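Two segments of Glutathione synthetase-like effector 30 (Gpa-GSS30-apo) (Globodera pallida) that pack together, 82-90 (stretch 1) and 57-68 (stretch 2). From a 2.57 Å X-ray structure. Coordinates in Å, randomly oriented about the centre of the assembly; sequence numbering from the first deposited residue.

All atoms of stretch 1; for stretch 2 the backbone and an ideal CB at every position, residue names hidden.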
ATOM      1  N   MET A  82     -10.116  13.504  -7.477  1.00 65.14           N
ATOM      2  CA  MET A  82      -9.712  12.874  -6.213  1.00 66.74           C
ATOM      3  C   MET A  82      -8.531  11.859  -6.315  1.00 62.40           C
ATOM      4  O   MET A  82      -8.643  10.823  -6.960  1.00 61.99           O
ATOM      5  CB  MET A  82     -10.916  12.173  -5.581  1.00 70.63           C
ATOM      6  CG  MET A  82     -10.834  12.027  -4.061  1.00 73.24           C
ATOM      7  SD  MET A  82     -11.449  13.443  -3.103  1.00 80.66           S
ATOM      8  CE  MET A  82     -13.208  13.511  -3.472  1.00 80.45           C
ATOM      9  N   MET A  83      -7.418  12.148  -5.641  1.00 58.94           N
ATOM     10  CA  MET A  83      -6.207  11.311  -5.707  1.00 55.41           C
ATOM     11  C   MET A  83      -5.812  10.837  -4.322  1.00 49.77           C
ATOM     12  O   MET A  83      -6.566  10.989  -3.378  1.00 47.56           O
ATOM     13  CB  MET A  83      -5.061  12.101  -6.350  1.00 57.10           C
ATOM     14  CG  MET A  83      -5.466  12.779  -7.649  1.00 60.45           C
ATOM     15  SD  MET A  83      -4.089  12.974  -8.792  1.00 62.80           S
ATOM     16  CE  MET A  83      -4.774  14.155  -9.951  1.00 65.92           C
ATOM     17  N   THR A  84      -4.641  10.231  -4.202  1.00 46.91           N
ATOM     18  CA  THR A  84      -4.131   9.868  -2.901  1.00 45.15           C
ATOM     19  C   THR A  84      -2.791  10.526  -2.595  1.00 43.48           C
ATOM     20  O   THR A  84      -2.005  10.833  -3.494  1.00 41.42           O
ATOM     21  CB  THR A  84      -4.002   8.349  -2.726  1.00 44.80           C
ATOM     22  OG1 THR A  84      -3.238   7.805  -3.798  1.00 46.07           O
ATOM     23  CG2 THR A  84      -5.360   7.699  -2.687  1.00 44.93           C
ATOM     24  N   GLN A  85      -2.576  10.715  -1.289  1.00 42.46           N
ATOM     25  CA  GLN A  85      -1.392  11.350  -0.726  1.00 42.23           C
ATOM     26  C   GLN A  85      -0.981  10.585   0.518  1.00 40.33           C
ATOM     27  O   GLN A  85      -1.848  10.055   1.199  1.00 39.03           O
ATOM     28  CB  GLN A  85      -1.680  12.815  -0.364  1.00 42.85           C
ATOM     29  CG  GLN A  85      -0.444  13.642  -0.078  1.00 43.92           C
ATOM     30  CD  GLN A  85       0.563  13.591  -1.218  1.00 45.62           C
ATOM     31  OE1 GLN A  85       1.407  12.673  -1.291  1.00 45.93           O
ATOM     32  NE2 GLN A  85       0.485  14.579  -2.118  1.00 47.80           N
ATOM     33  N   PHE A  86       0.322  10.529   0.811  1.00 39.46           N
ATOM     34  CA  PHE A  86       0.800   9.789   1.988  1.00 39.47           C
ATOM     35  C   PHE A  86       0.520  10.594   3.245  1.00 39.51           C
ATOM     36  O   PHE A  86       0.347  11.815   3.181  1.00 38.65           O
ATOM     37  CB  PHE A  86       2.283   9.344   1.905  1.00 39.63           C
ATOM     38  CG  PHE A  86       3.288  10.467   2.045  1.00 41.21           C
ATOM     39  CD1 PHE A  86       3.693  11.211   0.923  1.00 42.13           C
ATOM     40  CD2 PHE A  86       3.843  10.770   3.277  1.00 40.20           C
ATOM     41  CE1 PHE A  86       4.602  12.245   1.052  1.00 42.45           C
ATOM     42  CE2 PHE A  86       4.748  11.794   3.402  1.00 40.98           C
ATOM     43  CZ  PHE A  86       5.129  12.536   2.298  1.00 42.34           C
ATOM     44  N   LEU A  87       0.452   9.889   4.370  1.00 38.87           N
ATOM     45  CA  LEU A  87       0.126  10.497   5.650  1.00 39.53           C
ATOM     46  C   LEU A  87       1.400  11.018   6.303  1.00 40.47           C
ATOM     47  O   LEU A  87       2.395  10.305   6.349  1.00 41.69           O
ATOM     48  CB  LEU A  87      -0.525   9.460   6.556  1.00 38.99           C
ATOM     49  CG  LEU A  87      -1.885   8.902   6.102  1.00 38.62           C
ATOM     50  CD1 LEU A  87      -2.324   7.749   6.999  1.00 37.58           C
ATOM     51  CD2 LEU A  87      -2.954   9.975   6.062  1.00 37.94           C
ATOM     52  N   PRO A  88       1.383  12.249   6.827  1.00 41.64           N
ATOM     53  CA  PRO A  88       2.617  12.714   7.448  1.00 42.64           C
ATOM     54  C   PRO A  88       3.052  11.838   8.639  1.00 41.98           C
ATOM     55  O   PRO A  88       2.226  11.385   9.421  1.00 41.59           O
ATOM     56  CB  PRO A  88       2.269  14.140   7.884  1.00 43.52           C
ATOM     57  CG  PRO A  88       0.804  14.106   8.089  1.00 43.50           C
ATOM     58  CD  PRO A  88       0.308  13.238   6.970  1.00 42.47           C
ATOM     59  N   LEU A  89       4.355  11.640   8.741  1.00 42.05           N
ATOM     60  CA  LEU A  89       4.963  10.649   9.608  1.00 42.83           C
ATOM     61  C   LEU A  89       6.270  11.178  10.186  1.00 42.50           C
ATOM     62  O   LEU A  89       6.913  12.075   9.627  1.00 43.75           O
ATOM     63  CB  LEU A  89       5.233   9.373   8.818  1.00 44.63           C
ATOM     64  CG  LEU A  89       6.123   9.490   7.550  1.00 46.92           C
ATOM     65  CD1 LEU A  89       7.560   9.084   7.827  1.00 48.60           C
ATOM     66  CD2 LEU A  89       5.605   8.651   6.387  1.00 47.41           C
ATOM     67  N   SER A  90       6.645  10.641  11.330  1.00 41.21           N
ATOM     68  CA  SER A  90       7.955  10.896  11.874  1.00 42.20           C
ATOM     69  C   SER A  90       8.864   9.896  11.177  1.00 41.73           C
ATOM     70  O   SER A  90       8.421   8.777  10.857  1.00 40.65           O
ATOM     71  CB  SER A  90       7.968  10.686  13.379  1.00 42.67           C
ATOM     72  OG  SER A  90       7.593   9.361  13.682  1.00 42.00           O
ATOM     73  N   UNK A  57       7.874   4.040   0.832  1.00 36.80           N
ATOM     74  CA  UNK A  57       7.345   2.839   1.483  1.00 37.31           C
ATOM     75  C   UNK A  57       5.873   3.027   1.899  1.00 38.14           C
ATOM     76  O   UNK A  57       5.063   2.104   1.735  1.00 39.92           O
ATOM     77  CB  UNK A  57       8.196   2.488   2.706  1.00 37.31           C
ATOM     78  N   UNK A  58       5.539   4.203   2.438  1.00 37.64           N
ATOM     79  CA  UNK A  58       4.159   4.569   2.774  1.00 37.33           C
ATOM     80  C   UNK A  58       3.216   4.518   1.577  1.00 36.79           C
ATOM     81  O   UNK A  58       2.147   3.919   1.652  1.00 38.01           O
ATOM     82  CB  UNK A  58       4.130   5.974   3.379  1.00 37.33           C
ATOM     83  N   UNK A  59       3.633   5.116   0.468  1.00 36.89           N
ATOM     84  CA  UNK A  59       2.884   5.070  -0.797  1.00 36.99           C
ATOM     85  C   UNK A  59       2.717   3.661  -1.373  1.00 37.34           C
ATOM     86  O   UNK A  59       1.792   3.405  -2.149  1.00 38.87           O
ATOM     87  CB  UNK A  59       3.585   5.950  -1.834  1.00 36.99           C
ATOM     88  N   UNK A  60       3.605   2.758  -0.996  1.00 38.09           N
ATOM     89  CA  UNK A  60       3.548   1.362  -1.416  1.00 38.75           C
ATOM     90  C   UNK A  60       2.773   0.438  -0.471  1.00 38.27           C
ATOM     91  O   UNK A  60       2.604  -0.745  -0.763  1.00 39.63           O
ATOM     92  CB  UNK A  60       4.974   0.831  -1.571  1.00 38.75           C
ATOM     93  N   UNK A  61       2.292   0.960   0.655  1.00 38.15           N
ATOM     94  CA  UNK A  61       1.707   0.113   1.698  1.00 37.63           C
ATOM     95  C   UNK A  61       0.496   0.710   2.391  1.00 38.68           C
ATOM     96  O   UNK A  61       0.237   0.407   3.548  1.00 39.07           O
ATOM     97  CB  UNK A  61       2.770  -0.202   2.752  1.00 37.63           C
ATOM     98  N   UNK A  62      -0.263   1.536   1.668  1.00 39.03           N
ATOM     99  CA  UNK A  62      -1.549   2.001   2.143  1.00 39.07           C
ATOM    100  C   UNK A  62      -1.573   3.099   3.196  1.00 38.98           C
ATOM    101  O   UNK A  62      -2.646   3.420   3.723  1.00 36.61           O
ATOM    102  CB  UNK A  62      -2.307   0.796   2.703  1.00 39.07           C
ATOM    103  N   UNK A  63      -0.418   3.710   3.465  1.00 38.95           N
ATOM    104  CA  UNK A  63      -0.348   4.825   4.413  1.00 38.66           C
ATOM    105  C   UNK A  63      -0.685   6.090   3.659  1.00 37.74           C
ATOM    106  O   UNK A  63       0.155   6.957   3.453  1.00 36.43           O
ATOM    107  CB  UNK A  63       1.029   4.927   5.072  1.00 38.66           C
ATOM    108  N   UNK A  64      -1.949   6.164   3.262  1.00 36.56           N
ATOM    109  CA  UNK A  64      -2.429   7.161   2.333  1.00 37.79           C
ATOM    110  C   UNK A  64      -3.841   7.578   2.717  1.00 37.94           C
ATOM    111  O   UNK A  64      -4.512   6.875   3.495  1.00 38.25           O
ATOM    112  CB  UNK A  64      -2.387   6.632   0.898  1.00 37.79           C
ATOM    113  N   UNK A  65      -4.269   8.723   2.194  1.00 38.82           N
ATOM    114  CA  UNK A  65      -5.665   9.161   2.278  1.00 40.54           C
ATOM    115  C   UNK A  65      -6.105   9.774   0.947  1.00 40.39           C
ATOM    116  O   UNK A  65      -5.271  10.236   0.161  1.00 38.36           O
ATOM    117  CB  UNK A  65      -5.848  10.168   3.415  1.00 40.54           C
ATOM    118  N   UNK A  66      -7.412   9.847   0.723  1.00 40.84           N
ATOM    119  CA  UNK A  66      -7.940  10.582  -0.432  1.00 42.31           C
ATOM    120  C   UNK A  66      -7.839  12.106  -0.223  1.00 44.33           C
ATOM    121  O   UNK A  66      -8.046  12.596   0.881  1.00 42.32           O
ATOM    122  CB  UNK A  66      -9.395  10.183  -0.686  1.00 42.31           C
ATOM    123  N   UNK A  67      -7.486  12.838  -1.279  1.00 48.64           N
ATOM    124  CA  UNK A  67      -7.423  14.320  -1.254  1.00 53.61           C
ATOM    125  C   UNK A  67      -8.045  14.907  -2.536  1.00 57.58           C
ATOM    126  O   UNK A  67      -8.203  14.167  -3.487  1.00 56.84           O
ATOM    127  CB  UNK A  67      -5.975  14.793  -1.109  1.00 53.61           C
ATOM    128  N   UNK A  68      -8.393  16.209  -2.564  1.00 64.76           N
ATOM    129  CA  UNK A  68      -8.682  17.015  -3.816  1.00 70.13           C
ATOM    130  C   UNK A  68     -10.181  16.961  -4.169  1.00 73.16           C
ATOM    131  O   UNK A  68     -11.030  16.733  -3.301  1.00 75.08           O
ATOM    132  CB  UNK A  68      -7.865  16.490  -4.999  1.00 70.13           C
TER

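Position 57 lies in a helical turn, and its ideal CB has nothing of stretch 1 within 5.5 Å. It is Trp-57.

Position 58, also helical, points its CB toward stretch 1, 4.1 Å from Phe-86 CB and 4.3 Å from Leu-89 CD2. The space is apolar and tight, so a small apolar side chain suits. It is Ala-58, whose methyl touches both residues.

At position 59 CB points sideways, 5.2 Å from Phe-86 CB. A longer apolar chain could close the gap. Leu-59 does so: its CD2 reaches 3.6 Å from Phe-86 CB and sits at the edge of that ring.

Positions 60 and 61 are out of reach, and stretch 1 sets no preference. They are Ser-60 and Asn-61. Asn-61 ND2 donates to Trp-57 O (2.9 Å).

Position 62 has phi 77° and psi 10°. Positive phi favours glycine. It is Gly-62.

At position 63 the backbone O accepts from Leu-87 N (3.1 Å), whatever the side chain. CB points sideways, 4.8 Å from Leu-87 CD1, so an aliphatic residue fits. It is Leu-63.

Position 64 opens the strand, in a non-hydrogen-bonded pair with Phe-86. CB points away overall, yet lies 3.5 Å from Gln-85 O. Extended angles and close neighbours suit a beta-branched residue such as valine, isoleucine or threonine. It is Val-64; CG1 comes 4.0 Å from Phe-86 CA.

Position 65 pairs with Gln-85 through two backbone bonds, its N to Gln-85 O (2.9 Å) and Gln-85 N to its O (3.1 Å). CB is 3.9 Å from Leu-87 CD2, so a chain with an aliphatic base suits, polar-ended or not. It is Lys-65. Its CD packs 3.7 Å from Leu-87 CD2, while the end leads away from stretch 1.

Position 66 faces the side of the sheet that carries Thr-84. CB lies 4.1 Å from Met-82 CG and 5.1 Å from Thr-84 CG2, which suits an aromatic or large aliphatic residue. It is Phe-66; CD1 lies 3.8 Å from Thr-84 CG2.

Position 67 shares the side of Met-83 and Gln-85. Its N donates to Met-83 O (2.9 Å), and its O accepts from Met-83 N (3.1 Å). CB is 4.8 Å from Gln-85 CB, and a beta-branched residue would suit. It is Val-67, with CG2 3.9 Å from Gln-85 CB.

Position 68 has phi 91°, which would suit glycine or asparagine. It is Asp-68, which is poorly ordered.

Stretch 2 57-68: WALSNGLVKFVD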
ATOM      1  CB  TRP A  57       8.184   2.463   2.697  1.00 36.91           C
ATOM      2  CG  TRP A  57       7.938   1.098   3.197  1.00 36.21           C
ATOM      3  CD1 TRP A  57       8.669  -0.016   2.922  1.00 36.96           C
ATOM      4  CD2 TRP A  57       6.906   0.689   4.080  1.00 35.80           C
ATOM      5  NE1 TRP A  57       8.141  -1.109   3.555  1.00 36.70           N
ATOM      6  CE2 TRP A  57       7.059  -0.702   4.284  1.00 36.21           C
ATOM      7  CE3 TRP A  57       5.854   1.358   4.718  1.00 35.34           C
ATOM      8  CZ2 TRP A  57       6.222  -1.424   5.110  1.00 36.20           C
ATOM      9  CZ3 TRP A  57       5.006   0.641   5.513  1.00 35.10           C
ATOM     10  CH2 TRP A  57       5.190  -0.741   5.708  1.00 36.29           C
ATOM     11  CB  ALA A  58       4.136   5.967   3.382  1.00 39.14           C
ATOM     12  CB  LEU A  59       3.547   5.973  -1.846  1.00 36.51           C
ATOM     13  CG  LEU A  59       3.550   7.461  -1.515  1.00 36.56           C
ATOM     14  CD1 LEU A  59       4.413   8.224  -2.514  1.00 37.18           C
ATOM     15  CD2 LEU A  59       2.146   8.021  -1.490  1.00 37.06           C
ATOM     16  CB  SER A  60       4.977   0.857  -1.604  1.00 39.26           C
ATOM     17  OG  SER A  60       5.651   1.681  -2.564  1.00 40.74           O
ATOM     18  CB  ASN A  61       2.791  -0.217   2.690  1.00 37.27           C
ATOM     19  CG  ASN A  61       3.744  -1.206   2.129  1.00 37.56           C
ATOM     20  OD1 ASN A  61       3.381  -2.360   1.981  1.00 39.48           O
ATOM     21  ND2 ASN A  61       4.919  -0.764   1.726  1.00 36.65           N
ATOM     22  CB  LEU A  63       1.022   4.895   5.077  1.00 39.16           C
ATOM     23  CG  LEU A  63       1.287   3.733   6.045  1.00 40.51           C
ATOM     24  CD1 LEU A  63       2.717   3.834   6.563  1.00 41.43           C
ATOM     25  CD2 LEU A  63       0.266   3.698   7.175  1.00 40.53           C
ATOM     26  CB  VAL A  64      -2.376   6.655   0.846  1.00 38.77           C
ATOM     27  CG1 VAL A  64      -0.938   6.614   0.334  1.00 38.68           C
ATOM     28  CG2 VAL A  64      -3.020   5.277   0.666  1.00 38.81           C
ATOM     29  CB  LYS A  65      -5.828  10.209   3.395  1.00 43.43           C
ATOM     30  CG  LYS A  65      -5.245  11.576   3.034  1.00 46.74           C
ATOM     31  CD  LYS A  65      -4.942  12.520   4.184  1.00 49.00           C
ATOM     32  CE  LYS A  65      -6.145  12.818   5.055  1.00 51.03           C
ATOM     33  NZ  LYS A  65      -5.978  14.151   5.712  1.00 53.27           N
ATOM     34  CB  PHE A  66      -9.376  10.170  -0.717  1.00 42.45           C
ATOM     35  CG  PHE A  66      -9.535   8.747  -1.182  1.00 41.61           C
ATOM     36  CD1 PHE A  66      -9.133   8.375  -2.478  1.00 41.80           C
ATOM     37  CD2 PHE A  66     -10.116   7.780  -0.359  1.00 40.07           C
ATOM     38  CE1 PHE A  66      -9.280   7.063  -2.930  1.00 40.98           C
ATOM     39  CE2 PHE A  66     -10.268   6.466  -0.810  1.00 40.01           C
ATOM     40  CZ  PHE A  66      -9.850   6.108  -2.095  1.00 40.21           C
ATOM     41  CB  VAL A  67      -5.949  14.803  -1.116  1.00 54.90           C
ATOM     42  CG1 VAL A  67      -5.861  16.332  -1.073  1.00 56.21           C
ATOM     43  CG2 VAL A  67      -5.282  14.203   0.117  1.00 54.11           C
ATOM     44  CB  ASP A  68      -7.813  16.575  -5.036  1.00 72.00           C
ATOM     45  CG  ASP A  68      -7.591  17.674  -6.098  1.00 75.42           C
ATOM     46  OD1 ASP A  68      -8.341  18.676  -6.199  1.00 79.87           O
ATOM     47  OD2 ASP A  68      -6.643  17.492  -6.885  1.00 73.40           O
TER
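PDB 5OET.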